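Local coordinates for putative cell surface protein (Streptococcus pyogenes, PDB 4OFQ) that probably serves as a cell-surface adhesin of the antigen I/II family, represented here by its C-terminal domain, at residues Leu191-Val197 against Val337-Thr343; Asp46-Gly52 against Val143-Ile149. One frame throughout, in Å; residues are numbered along the deposited sequence. Where two conformers were deposited one is given.

Contact 1. Residues Leu191-Val197 against Val337-Thr343; sequences LTVHKDV and VKSNKVT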
loop_
_atom_site.group_PDB
_atom_site.type_symbol
_atom_site.label_atom_id
_atom_site.label_comp_id
_atom_site.label_asym_id
_atom_site.label_seq_id
_atom_site.Cartn_x
_atom_site.Cartn_y
_atom_site.Cartn_z
ATOM N N LEU A 191 6.634 0.569 8.542
ATOM C CA LEU A 191 7.496 -0.600 8.604
ATOM C C LEU A 191 8.772 -0.267 9.359
ATOM O O LEU A 191 9.476 0.668 8.991
ATOM C CB LEU A 191 7.869 -1.044 7.184
ATOM C CG LEU A 191 6.702 -1.194 6.215
ATOM C CD1 LEU A 191 7.203 -1.601 4.833
ATOM C CD2 LEU A 191 5.713 -2.214 6.760
ATOM N N THR A 192 9.069 -1.032 10.408
ATOM C CA THR A 192 10.349 -0.899 11.110
ATOM C C THR A 192 10.834 -2.295 11.510
ATOM O O THR A 192 10.030 -3.192 11.776
ATOM C CB THR A 192 10.267 0.021 12.377
ATOM O OG1 THR A 192 9.516 -0.628 13.402
ATOM C CG2 THR A 192 9.625 1.366 12.070
ATOM N N VAL A 193 12.147 -2.488 11.521
ATOM C CA VAL A 193 12.720 -3.715 12.075
ATOM C C VAL A 193 13.910 -3.341 12.947
ATOM O O VAL A 193 14.452 -2.245 12.825
ATOM C CB VAL A 193 13.165 -4.725 10.980
ATOM C CG1 VAL A 193 11.929 -5.308 10.259
ATOM C CG2 VAL A 193 14.111 -4.064 9.995
ATOM N N HIS A 194 14.310 -4.247 13.829
ATOM C CA HIS A 194 15.388 -3.952 14.761
ATOM C C HIS A 194 16.406 -5.079 14.811
ATOM O O HIS A 194 16.066 -6.258 14.656
ATOM C CB HIS A 194 14.828 -3.670 16.159
ATOM C CG HIS A 194 13.876 -2.516 16.201
ATOM N ND1 HIS A 194 12.524 -2.659 15.979
ATOM C CD2 HIS A 194 14.084 -1.196 16.423
ATOM C CE1 HIS A 194 11.938 -1.478 16.068
ATOM N NE2 HIS A 194 12.863 -0.574 16.338
ATOM N N LYS A 195 17.661 -4.708 15.018
ATOM C CA LYS A 195 18.713 -5.690 15.174
ATOM C C LYS A 195 19.324 -5.515 16.538
ATOM O O LYS A 195 19.537 -4.389 16.971
ATOM C CB LYS A 195 19.797 -5.532 14.113
ATOM C CG LYS A 195 20.926 -6.539 14.300
ATOM C CD LYS A 195 21.791 -6.675 13.041
ATOM C CE LYS A 195 22.820 -7.779 13.220
ATOM N NZ LYS A 195 23.531 -8.062 11.951
ATOM N N ASP A 196 19.583 -6.614 17.242
ATOM C CA ASP A 196 20.348 -6.497 18.473
ATOM C C ASP A 196 21.454 -7.526 18.474
ATOM O O ASP A 196 21.465 -8.459 17.650
ATOM C CB ASP A 196 19.462 -6.618 19.715
ATOM C CG ASP A 196 19.923 -5.697 20.847
ATOM O OD1 ASP A 196 21.145 -5.350 20.920
ATOM O OD2 ASP A 196 19.055 -5.311 21.659
ATOM N N VAL A 197 22.422 -7.319 19.358
ATOM C CA VAL A 197 23.529 -8.255 19.500
ATOM C C VAL A 197 23.643 -8.650 20.976
ATOM O O VAL A 197 23.625 -7.795 21.867
ATOM C CB VAL A 197 24.860 -7.691 18.935
ATOM C CG1 VAL A 197 25.249 -6.378 19.617
ATOM C CG2 VAL A 197 25.969 -8.720 19.083
ATOM N N VAL A 337 13.083 -3.137 4.496
ATOM C CA VAL A 337 13.035 -2.456 5.779
ATOM C C VAL A 337 14.412 -2.633 6.399
ATOM O O VAL A 337 14.811 -3.754 6.740
ATOM C CB VAL A 337 11.942 -3.057 6.707
ATOM C CG1 VAL A 337 11.623 -2.099 7.854
ATOM C CG2 VAL A 337 10.651 -3.341 5.900
ATOM N N LYS A 338 15.157 -1.538 6.511
ATOM C CA LYS A 338 16.516 -1.614 7.041
ATOM C C LYS A 338 16.544 -1.438 8.555
ATOM O O LYS A 338 15.953 -0.500 9.090
ATOM C CB LYS A 338 17.413 -0.574 6.368
ATOM C CG LYS A 338 18.839 -0.578 6.892
ATOM C CD LYS A 338 19.671 0.516 6.239
ATOM C CE LYS A 338 19.868 0.243 4.761
ATOM N NZ LYS A 338 20.700 1.299 4.119
ATOM N N SER A 339 17.247 -2.332 9.250
ATOM C CA SER A 339 17.331 -2.255 10.700
ATOM C C SER A 339 18.319 -1.175 11.127
ATOM O O SER A 339 19.094 -0.653 10.313
ATOM C CB SER A 339 17.807 -3.606 11.269
ATOM O OG SER A 339 19.192 -3.816 10.985
ATOM N N ASN A 340 18.311 -0.859 12.418
ATOM C CA ASN A 340 19.415 -0.127 13.016
ATOM C C ASN A 340 20.683 -0.941 12.845
ATOM O O ASN A 340 20.633 -2.149 12.576
ATOM C CB ASN A 340 19.173 0.061 14.505
ATOM C CG ASN A 340 18.939 -1.264 15.219
ATOM O OD1 ASN A 340 17.875 -1.863 15.078
ATOM N ND2 ASN A 340 19.926 -1.724 15.978
ATOM N N LYS A 341 21.823 -0.279 13.005
ATOM C CA LYS A 341 23.091 -0.985 13.122
ATOM C C LYS A 341 23.363 -1.323 14.584
ATOM O O LYS A 341 22.808 -0.695 15.490
ATOM C CB LYS A 341 24.243 -0.131 12.587
ATOM C CG LYS A 341 24.335 -0.075 11.049
ATOM C CD LYS A 341 25.637 -0.744 10.552
ATOM C CE LYS A 341 25.870 -0.502 9.054
ATOM N NZ LYS A 341 27.190 -1.040 8.574
ATOM N N VAL A 342 24.228 -2.317 14.791
ATOM C CA VAL A 342 24.866 -2.566 16.082
ATOM C C VAL A 342 26.366 -2.709 15.856
ATOM O O VAL A 342 26.798 -2.959 14.741
ATOM C CB VAL A 342 24.344 -3.853 16.757
ATOM C CG1 VAL A 342 22.850 -3.717 17.083
ATOM C CG2 VAL A 342 24.583 -5.048 15.853
ATOM N N THR A 343 27.160 -2.514 16.909
ATOM C CA THR A 343 28.597 -2.771 16.833
ATOM C C THR A 343 29.077 -3.434 18.127
ATOM O O THR A 343 28.436 -3.307 19.177
ATOM C CB THR A 343 29.476 -1.491 16.602
ATOM O OG1 THR A 343 29.557 -0.716 17.814
ATOM C CG2 THR A 343 28.963 -0.626 15.431
HETATM O O HOH W 1 13.603 -0.009 10.481
#
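N340 grips the backbone of K195 with both ends of its carboxamide: N340 OD1 accepts from K195 N at 2.9 Å, and N340 ND2 donates to K195 O, also at 2.9 Å. Each N-H points almost straight at its acceptor (166°). The ND2 bond stays in the amide plane and meets a lone pair of K195 O, whereas K195 N reaches OD1 tilted 28° from the carbonyl plane. With CG lying between the backbone N and carbonyl carbon of N340 (chi1 56°), the amide stands across to the passing strand and takes the place that a neighbouring backbone would fill. ND2 also donates to K341 O, which helps fix the rotation of the amide. Next to it, S339 OG donates to N340 O at 2.7 Å and accepts from Y328 N.

Toward the N-terminal ends of both segments, a water joins the two backbones, accepting from V193 N at 3.1 Å and donating to K338 O at 2.8 Å.

The apolar contacts centre on valines. V337 fits between L191 and V193, its CG2 3.8 Å from L191 CB and its CG1 3.8 Å from V193 CG2. At the other end V342 CB meets V197 CG1 at 3.9 Å, while V342 CG1 rests against K195 O.

The extended side chain of K195 runs on into the domain, where its NZ is covalently linked to N326 CG and hydrogen-bonded to D241, the intramolecular isopeptide arrangement known from Gram-positive surface proteins. Strand 194-198 is an outermost strand of a four-stranded sheet, paired with 216-222; strands 335-338 and 342-345 pair with 323-332 of the other sheet, so the contact and the isopeptide bond both join the two layers of the beta sandwich.

Contact 2. Residues Asp46-Gly52 against Val143-Ile149; sequences DFDQYKG and VQKGLDI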
loop_
_atom_site.group_PDB
_atom_site.type_symbol
_atom_site.label_atom_id
_atom_site.label_comp_id
_atom_site.label_asym_id
_atom_site.label_seq_id
_atom_site.Cartn_x
_atom_site.Cartn_y
_atom_site.Cartn_z
ATOM N N ASP A 46 -22.800 8.484 -11.080
ATOM C CA ASP A 46 -24.167 7.993 -10.931
ATOM C C ASP A 46 -25.166 8.812 -11.746
ATOM O O ASP A 46 -25.432 9.969 -11.432
ATOM C CB ASP A 46 -24.533 8.047 -9.440
ATOM C CG ASP A 46 -25.946 7.561 -9.139
ATOM O OD1 ASP A 46 -26.621 6.985 -10.018
ATOM O OD2 ASP A 46 -26.372 7.746 -7.980
ATOM N N PHE A 47 -25.745 8.200 -12.770
ATOM C CA PHE A 47 -26.691 8.905 -13.632
ATOM C C PHE A 47 -28.087 8.321 -13.531
ATOM O O PHE A 47 -29.010 8.793 -14.186
ATOM C CB PHE A 47 -26.242 8.855 -15.089
ATOM C CG PHE A 47 -25.039 9.708 -15.385
ATOM C CD1 PHE A 47 -24.821 10.883 -14.688
ATOM C CD2 PHE A 47 -24.134 9.334 -16.367
ATOM C CE1 PHE A 47 -23.705 11.679 -14.965
ATOM C CE2 PHE A 47 -23.025 10.125 -16.651
ATOM C CZ PHE A 47 -22.811 11.295 -15.951
ATOM N N ASP A 48 -28.234 7.291 -12.709
ATOM C CA ASP A 48 -29.497 6.572 -12.593
ATOM C C ASP A 48 -30.736 7.475 -12.459
ATOM O O ASP A 48 -31.743 7.255 -13.135
ATOM C CB ASP A 48 -29.426 5.574 -11.439
ATOM C CG ASP A 48 -30.671 4.737 -11.330
ATOM O OD1 ASP A 48 -30.873 3.865 -12.195
ATOM O OD2 ASP A 48 -31.447 4.957 -10.385
ATOM N N GLN A 49 -30.654 8.493 -11.606
ATOM C CA GLN A 49 -31.804 9.360 -11.339
ATOM C C GLN A 49 -32.258 10.148 -12.572
ATOM O O GLN A 49 -33.416 10.558 -12.665
ATOM C CB GLN A 49 -31.486 10.348 -10.213
ATOM C CG GLN A 49 -31.651 9.788 -8.818
ATOM C CD GLN A 49 -33.075 9.351 -8.521
ATOM O OE1 GLN A 49 -33.986 10.175 -8.426
ATOM N NE2 GLN A 49 -33.271 8.049 -8.369
ATOM N N TYR A 50 -31.339 10.367 -13.506
ATOM C CA TYR A 50 -31.612 11.211 -14.671
ATOM C C TYR A 50 -32.354 10.490 -15.794
ATOM O O TYR A 50 -32.806 11.130 -16.742
ATOM C CB TYR A 50 -30.308 11.787 -15.219
ATOM C CG TYR A 50 -29.540 12.595 -14.209
ATOM C CD1 TYR A 50 -30.168 13.588 -13.473
ATOM C CD2 TYR A 50 -28.189 12.353 -13.976
ATOM C CE1 TYR A 50 -29.471 14.334 -12.533
ATOM C CE2 TYR A 50 -27.483 13.090 -13.031
ATOM C CZ TYR A 50 -28.135 14.085 -12.323
ATOM O OH TYR A 50 -27.444 14.826 -11.395
ATOM N N LYS A 51 -32.468 9.167 -15.693
ATOM C CA LYS A 51 -33.070 8.362 -16.757
ATOM C C LYS A 51 -34.474 8.809 -17.122
ATOM O O LYS A 51 -35.323 8.991 -16.252
ATOM C CB LYS A 51 -33.103 6.885 -16.349
ATOM C CG LYS A 51 -33.646 5.955 -17.418
ATOM C CD LYS A 51 -33.590 4.501 -16.969
ATOM C CE LYS A 51 -34.043 3.553 -18.069
ATOM N NZ LYS A 51 -33.945 2.121 -17.647
ATOM N N GLY A 52 -34.709 8.999 -18.417
ATOM C CA GLY A 52 -36.035 9.297 -18.923
ATOM C C GLY A 52 -36.505 10.724 -18.703
ATOM O O GLY A 52 -37.608 11.077 -19.112
ATOM N N VAL A 143 -26.275 10.065 -19.917
ATOM C CA VAL A 143 -26.962 10.661 -18.772
ATOM C C VAL A 143 -28.479 10.453 -18.806
ATOM O O VAL A 143 -29.082 9.986 -17.831
ATOM C CB VAL A 143 -26.681 12.164 -18.688
ATOM C CG1 VAL A 143 -27.426 12.774 -17.504
ATOM C CG2 VAL A 143 -25.168 12.421 -18.597
ATOM N N GLN A 144 -29.082 10.804 -19.936
ATOM C CA GLN A 144 -30.531 10.705 -20.110
ATOM C C GLN A 144 -31.006 9.249 -20.160
ATOM O O GLN A 144 -32.190 8.961 -19.940
ATOM C CB GLN A 144 -30.956 11.450 -21.381
ATOM C CG GLN A 144 -32.450 11.653 -21.537
ATOM C CD GLN A 144 -32.793 12.518 -22.738
ATOM O OE1 GLN A 144 -32.252 12.326 -23.825
ATOM N NE2 GLN A 144 -33.690 13.480 -22.544
ATOM N N LYS A 145 -30.083 8.339 -20.457
ATOM C CA LYS A 145 -30.395 6.912 -20.445
ATOM C C LYS A 145 -30.113 6.263 -19.087
ATOM O O LYS A 145 -30.327 5.063 -18.906
ATOM C CB LYS A 145 -29.626 6.192 -21.554
ATOM C CG LYS A 145 -29.986 6.688 -22.957
ATOM C CD LYS A 145 -29.287 5.864 -24.031
ATOM C CE LYS A 145 -29.677 6.333 -25.419
ATOM N NZ LYS A 145 -28.942 5.581 -26.476
ATOM N N GLY A 146 -29.626 7.058 -18.139
ATOM C CA GLY A 146 -29.341 6.559 -16.804
ATOM C C GLY A 146 -28.204 5.546 -16.782
ATOM O O GLY A 146 -28.184 4.637 -15.957
ATOM N N LEU A 147 -27.251 5.708 -17.690
ATOM C CA LEU A 147 -26.128 4.789 -17.795
ATOM C C LEU A 147 -24.927 5.295 -17.003
ATOM O O LEU A 147 -24.220 6.209 -17.447
ATOM C CB LEU A 147 -25.754 4.584 -19.269
ATOM C CG LEU A 147 -26.841 3.987 -20.172
ATOM C CD1 LEU A 147 -26.463 4.038 -21.652
ATOM C CD2 LEU A 147 -27.102 2.555 -19.750
ATOM N N ASP A 148 -24.697 4.696 -15.838
ATOM C CA ASP A 148 -23.569 5.077 -14.991
ATOM C C ASP A 148 -22.228 4.912 -15.706
ATOM O O ASP A 148 -22.067 4.052 -16.567
ATOM C CB ASP A 148 -23.519 4.238 -13.710
ATOM C CG ASP A 148 -24.732 4.432 -12.813
ATOM O OD1 ASP A 148 -25.477 5.432 -12.964
ATOM O OD2 ASP A 148 -24.927 3.563 -11.936
ATOM N N ILE A 149 -21.262 5.731 -15.319
ATOM C CA ILE A 149 -19.901 5.578 -15.811
ATOM C C ILE A 149 -19.052 4.998 -14.690
ATOM O O ILE A 149 -19.145 5.445 -13.545
ATOM C CB ILE A 149 -19.304 6.922 -16.278
ATOM C CG1 ILE A 149 -20.310 7.703 -17.142
ATOM C CG2 ILE A 149 -17.984 6.680 -17.041
ATOM C CD1 ILE A 149 -20.752 6.962 -18.403
HETATM O O HOH W 2 -26.225 4.321 -9.702
#
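F47 and V143 lie at the heart of a loop-to-loop contact at one end of an antiparallel sheet, where the chain leaves strand 38-45 and, after helix 135-143, enters its partner strand 149-157. V143 CG2 sits over the centre of the F47 ring, 3.7 Å from the centroid, a CH-pi contact. V143 CG1 turns the other way to Y50 CD2 at 3.6 Å, so the valine's two branches serve two aromatic rings. At the F47 ring edge, L147 O approaches CD2 at 3.3 Å; this buried carbonyl has no hydrogen-bond partner.

The helix ends in a Schellman motif at G146, and the first loop is shaped by an Asx turn in which D46 OD1 accepts from D48 N. D148 joins the two loops: its OD1 takes F47 N at 2.8 Å (165°) on the anti side, 30° out of the carboxylate plane, with a weak second bond from D48 N. The carboxylates of D46 and D148 come close, their OD1 atoms 3.5 Å apart, and a water donates to D46 OD1 and D148 OD2; D46 OD2 accepts from Q15 N. Beyond the 3-10 turn, G52 N donates to Q144 O at 2.9 Å.

Overall arrangement
The two contacts lie on opposite sides of the chain's centre, with their own centres 56 Å apart and their nearest atoms about 33 Å apart. They follow one another in sequence, residues 46-52 with 143-149 closing before 191-197 with 337-343 opens. Contact 2, centred about 34 Å from the middle of the chain, belongs to the antigen I/II C2 terminal region, as does the calcium site formed by D69, Y70, V124 and E126, although none of these residues belongs to the contact. Contact 1, in the antigen C-terminus region, lies nearer the middle, at about 22 Å, and joins strand 194-198 to strands 335-338 and 342-345 near the C-terminus of the chain.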